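Local coordinates for protein glycosyl hydrolase (Streptomyces cattleya, PDB 7LR8) that probably cleaves the mannose-beta-1,4-N-acetylglucosamine linkage of N-glycan cores and holds that disaccharide in a pocket of its barrel, at residues N229-R234 with A381-F386; R12-G17 with A291-P296. The protein carries 1 engineered substitution. One frame throughout, in Å; residues are numbered along the deposited sequence.

Contact 1. Residues N229-R234 with A381-F386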
# COMPACT_ATOMS: atom_id res chain seq x y z
N ASN B 229 24.69 11.18 -2.61
CA ASN B 229 24.64 11.18 -1.16
C ASN B 229 25.45 12.31 -0.53
O ASN B 229 25.76 12.24 0.67
CB ASN B 229 25.14 9.84 -0.63
CG ASN B 229 26.61 9.61 -0.91
OD1 ASN B 229 27.31 10.47 -1.48
ND2 ASN B 229 27.10 8.44 -0.53
N GLY B 230 25.84 13.32 -1.31
CA GLY B 230 26.72 14.38 -0.86
C GLY B 230 28.09 14.34 -1.49
O GLY B 230 28.82 15.34 -1.44
N THR B 231 28.47 13.21 -2.08
CA THR B 231 29.80 13.08 -2.66
C THR B 231 29.96 13.99 -3.87
O THR B 231 30.89 14.80 -3.93
CB THR B 231 30.08 11.64 -3.06
OG1 THR B 231 30.02 10.79 -1.90
CG2 THR B 231 31.45 11.55 -3.70
N ALA B 232 29.06 13.86 -4.85
CA ALA B 232 29.15 14.71 -6.03
C ALA B 232 28.95 16.18 -5.67
O ALA B 232 29.61 17.06 -6.23
CB ALA B 232 28.13 14.28 -7.07
N GLN B 233 28.03 16.47 -4.75
CA GLN B 233 27.73 17.85 -4.41
C GLN B 233 28.93 18.54 -3.79
O GLN B 233 29.19 19.72 -4.06
CB GLN B 233 26.53 17.90 -3.46
CG GLN B 233 25.24 17.38 -4.06
CD GLN B 233 24.97 15.91 -3.75
OE1 GLN B 233 25.89 15.08 -3.68
NE2 GLN B 233 23.70 15.58 -3.58
N ARG B 234 29.68 17.83 -2.96
CA ARG B 234 30.79 18.44 -2.23
C ARG B 234 32.08 18.47 -3.03
O ARG B 234 32.78 19.48 -3.05
CB ARG B 234 31.01 17.68 -0.91
CG ARG B 234 32.17 18.23 -0.09
CD ARG B 234 32.24 17.54 1.26
NE ARG B 234 30.98 17.66 1.99
CZ ARG B 234 30.78 18.48 3.01
NH1 ARG B 234 31.77 19.26 3.44
NH2 ARG B 234 29.60 18.53 3.62
N ALA B 381 36.46 12.92 8.18
CA ALA B 381 37.92 12.83 8.19
C ALA B 381 38.41 11.52 7.59
O ALA B 381 39.45 11.49 6.93
CB ALA B 381 38.45 13.00 9.61
N VAL B 382 37.68 10.42 7.83
CA VAL B 382 38.07 9.13 7.25
C VAL B 382 37.85 9.14 5.74
O VAL B 382 38.73 8.74 4.96
CB VAL B 382 37.29 7.99 7.94
CG1 VAL B 382 37.34 6.72 7.11
CG2 VAL B 382 37.85 7.74 9.33
N PHE B 383 36.69 9.64 5.31
CA PHE B 383 36.36 9.76 3.89
C PHE B 383 37.44 10.52 3.13
O PHE B 383 37.95 10.04 2.10
CB PHE B 383 35.01 10.46 3.74
CG PHE B 383 34.50 10.54 2.32
CD1 PHE B 383 35.03 11.45 1.41
CD2 PHE B 383 33.46 9.71 1.90
CE1 PHE B 383 34.56 11.52 0.11
CE2 PHE B 383 32.97 9.79 0.60
CZ PHE B 383 33.52 10.68 -0.30
N GLU B 384 37.80 11.71 3.61
CA GLU B 384 38.75 12.55 2.88
C GLU B 384 40.16 11.98 2.94
O GLU B 384 40.90 12.06 1.95
CB GLU B 384 38.71 13.98 3.42
CG GLU B 384 37.31 14.56 3.45
CD GLU B 384 37.26 16.07 3.31
OE1 GLU B 384 38.21 16.75 3.75
OE2 GLU B 384 36.25 16.58 2.77
N ALA B 385 40.55 11.38 4.07
CA ALA B 385 41.86 10.75 4.12
C ALA B 385 41.94 9.56 3.16
O ALA B 385 42.98 9.33 2.55
CB ALA B 385 42.20 10.32 5.54
N PHE B 386 40.85 8.80 3.03
CA PHE B 386 40.86 7.67 2.10
C PHE B 386 41.01 8.15 0.67
O PHE B 386 41.76 7.56 -0.12
CB PHE B 386 39.58 6.84 2.24
CG PHE B 386 39.56 5.60 1.38
CD1 PHE B 386 39.16 5.66 0.05
CD2 PHE B 386 39.91 4.36 1.92
CE1 PHE B 386 39.15 4.51 -0.75
CE2 PHE B 386 39.90 3.20 1.14
CZ PHE B 386 39.52 3.28 -0.20

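Contact 2. Residues R12-G17 with A291-P296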
# COMPACT_ATOMS: atom_id res chain seq x y z
N ARG B 12 37.50 -16.46 -5.33
CA ARG B 12 36.66 -16.41 -6.53
C ARG B 12 36.79 -15.05 -7.21
O ARG B 12 37.12 -14.05 -6.58
CB ARG B 12 35.20 -16.70 -6.17
N SER B 13 36.52 -15.03 -8.52
CA SER B 13 36.63 -13.85 -9.37
C SER B 13 35.36 -13.02 -9.31
O SER B 13 34.29 -13.54 -8.96
CB SER B 13 36.92 -14.28 -10.80
OG SER B 13 35.79 -14.89 -11.40
N PRO B 14 35.42 -11.73 -9.65
CA PRO B 14 34.22 -10.89 -9.55
C PRO B 14 33.19 -11.23 -10.61
O PRO B 14 33.53 -11.53 -11.76
CB PRO B 14 34.78 -9.47 -9.76
CG PRO B 14 35.94 -9.68 -10.61
CD PRO B 14 36.58 -10.94 -10.08
N ARG B 15 31.93 -11.17 -10.21
CA ARG B 15 30.78 -11.37 -11.08
C ARG B 15 30.20 -10.03 -11.51
O ARG B 15 30.41 -9.00 -10.86
CB ARG B 15 29.72 -12.22 -10.38
CG ARG B 15 30.32 -13.46 -9.74
CD ARG B 15 29.24 -14.44 -9.37
NE ARG B 15 28.24 -14.50 -10.43
CZ ARG B 15 27.36 -15.48 -10.57
NH1 ARG B 15 27.37 -16.51 -9.71
NH2 ARG B 15 26.49 -15.44 -11.56
N PHE B 16 29.47 -10.05 -12.62
CA PHE B 16 28.92 -8.84 -13.21
C PHE B 16 27.44 -9.04 -13.49
O PHE B 16 27.05 -10.05 -14.08
CB PHE B 16 29.69 -8.48 -14.50
CG PHE B 16 31.15 -8.21 -14.28
CD1 PHE B 16 31.58 -6.96 -13.88
CD2 PHE B 16 32.10 -9.22 -14.44
CE1 PHE B 16 32.92 -6.69 -13.66
CE2 PHE B 16 33.44 -8.97 -14.21
CZ PHE B 16 33.85 -7.69 -13.83
N GLY B 17 26.61 -8.10 -13.06
CA GLY B 17 25.19 -8.26 -13.23
C GLY B 17 24.48 -6.93 -13.17
O GLY B 17 25.11 -5.87 -13.14
N ALA B 291 37.92 1.37 -10.75
CA ALA B 291 38.32 1.58 -9.36
C ALA B 291 37.89 0.42 -8.48
O ALA B 291 38.65 -0.04 -7.61
CB ALA B 291 37.74 2.90 -8.85
N VAL B 292 36.68 -0.11 -8.69
CA VAL B 292 36.20 -1.20 -7.86
C VAL B 292 36.97 -2.48 -8.16
O VAL B 292 37.35 -3.23 -7.24
CB VAL B 292 34.69 -1.39 -8.06
CG1 VAL B 292 34.23 -2.68 -7.36
CG2 VAL B 292 33.94 -0.21 -7.48
N LEU B 293 37.23 -2.76 -9.43
CA LEU B 293 37.95 -3.98 -9.77
C LEU B 293 39.42 -3.94 -9.37
O LEU B 293 40.10 -4.97 -9.47
CB LEU B 293 37.81 -4.26 -11.28
CG LEU B 293 36.41 -4.63 -11.78
CD1 LEU B 293 36.46 -4.97 -13.27
CD2 LEU B 293 35.80 -5.77 -11.00
N ASP B 294 39.93 -2.79 -8.92
CA ASP B 294 41.24 -2.72 -8.27
C ASP B 294 41.17 -3.06 -6.77
O ASP B 294 42.16 -2.89 -6.06
CB ASP B 294 41.83 -1.32 -8.47
CG ASP B 294 43.32 -1.26 -8.19
OD1 ASP B 294 44.06 -2.17 -8.63
OD2 ASP B 294 43.75 -0.28 -7.53
N CYS B 295 40.01 -3.51 -6.30
CA CYS B 295 39.81 -3.95 -4.92
C CYS B 295 39.70 -5.46 -4.89
O CYS B 295 38.92 -6.02 -5.68
CB CYS B 295 38.53 -3.34 -4.34
SG CYS B 295 38.56 -1.56 -4.20
N PRO B 296 40.44 -6.15 -4.03
CA PRO B 296 40.32 -7.61 -3.98
C PRO B 296 39.05 -8.03 -3.25
O PRO B 296 38.43 -7.25 -2.53
CB PRO B 296 41.57 -8.05 -3.20
CG PRO B 296 42.38 -6.81 -2.97
CD PRO B 296 41.45 -5.65 -3.09

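Contact 1. Residues N229-R234 with A381-F386
Phe383, in the first turn of helix 381-391, reaches out to Thr231 on the short helix 231-235, joining a small C-terminal domain with a parallel sheet to the (beta/alpha)8 barrel typical of family 5 glycosidases. It is a small example of how domains meet, an aromatic side chain and a carboxylate sharing this part of the interface. With its CG anti to the backbone N (chi1 -175°), Phe383 extends away from its own helix, and the ring's far end does the touching: CZ lies 3.8 Å from Thr231 OG1 and 4.1 Å from Thr231 CG2, the hydroxyl coming in obliquely. Around this ring, Tyr235 lies nearly parallel and Tyr248 meets it edge-to-face. One residue on, Glu384 bends its carboxylate towards the barrel, where OE2 is hydrogen-bonded to the hydroxyl of Tyr235. Arg234 passes alongside with its CD 4.4 Å from Glu384 OE2, but its NH1 stays 5.3 Å from that oxygen, so any electrostatic attraction is probably modest. Thr231 is itself held by an Asx turn around the N-cap Gly230. Asn229 OD1 accepts the Thr231 backbone N at 3.0 Å and, in its carbonyl plane on a lone pair, Thr231 OG1 at 2.8 Å.

Contact 2. Residues R12-G17 with A291-P296
Leu293, on the last turn of helix 281-293, inserts its forked end against Phe16 at the start of the first barrel strand, 15-19, and Pro14 just before it. The principle at work is closure of a (beta/alpha)8 barrel: the helix belongs to the beta-alpha-beta crossover from strand 264-269 to strand 298-304, and the latter pairs in parallel with 15-19.

The contacts across the interface are apolar, with no hydrogen bond. In Leu293 two torsions together (chi1 -67°, chi2 -176°) bring the branched end toward Phe16 and Pro14. CD1 arrives at the rim of the Phe16 ring, in its plane, 3.8 Å from CZ, while the two side chains approach from opposite directions. Helix 334-349 adds further neighbours, with Val343 and Arg347 touching Phe16 and Trp346 touching Pro14. A serine at Phe16 would probably leave the CD1 methyl of Leu293 without its aromatic partner and open a gap between the strand and the helix end.

Hydrogen bonds and charges work within each side. After Leu293 the chain turns out of the helix, and Cys295 N reaches Val292 O at 2.8 Å. On the strand, Arg15 turns its guanidinium to Asp51 and Asp90 in salt bridges, and Asp51 also accepts the backbone N of Phe16. That network is consistent with a fixed backbone at Phe16, while backbone bonds from Arg15 and Gly17 to strand 298-304 tie it to the other end of the crossover.

The second methyl of Leu293 is shared: CD2 stands 3.9 Å from Phe16 CZ and also 3.9 Å from Pro14 CG, with Pro14 CB just behind at 4.0 Å.

Overall arrangement
The two contacts show one barrel packed in two ways: contact 2 joins its first strand to a crossover helix, whereas contact 1 is one of the places where the C-terminal domain meets the barrel. Their centres lie 22 Å apart, and their nearest atoms, about 6 Å apart, do not touch. Helix 240-253 bridges them, with Thr242, His245 and Tyr248 beside contact 1 and Gln244, Ala246, Ala247 and Glu251 packing on segment 291-296. Along the chain the segments alternate. Neither contact belongs to the glycan pocket; the Thr231 side chain is about 10 Å from a bound N-acetylglucosamine and about 13 Å from a bound mannose, and Gln233 bonds to the backbone of pocket residue Phe228.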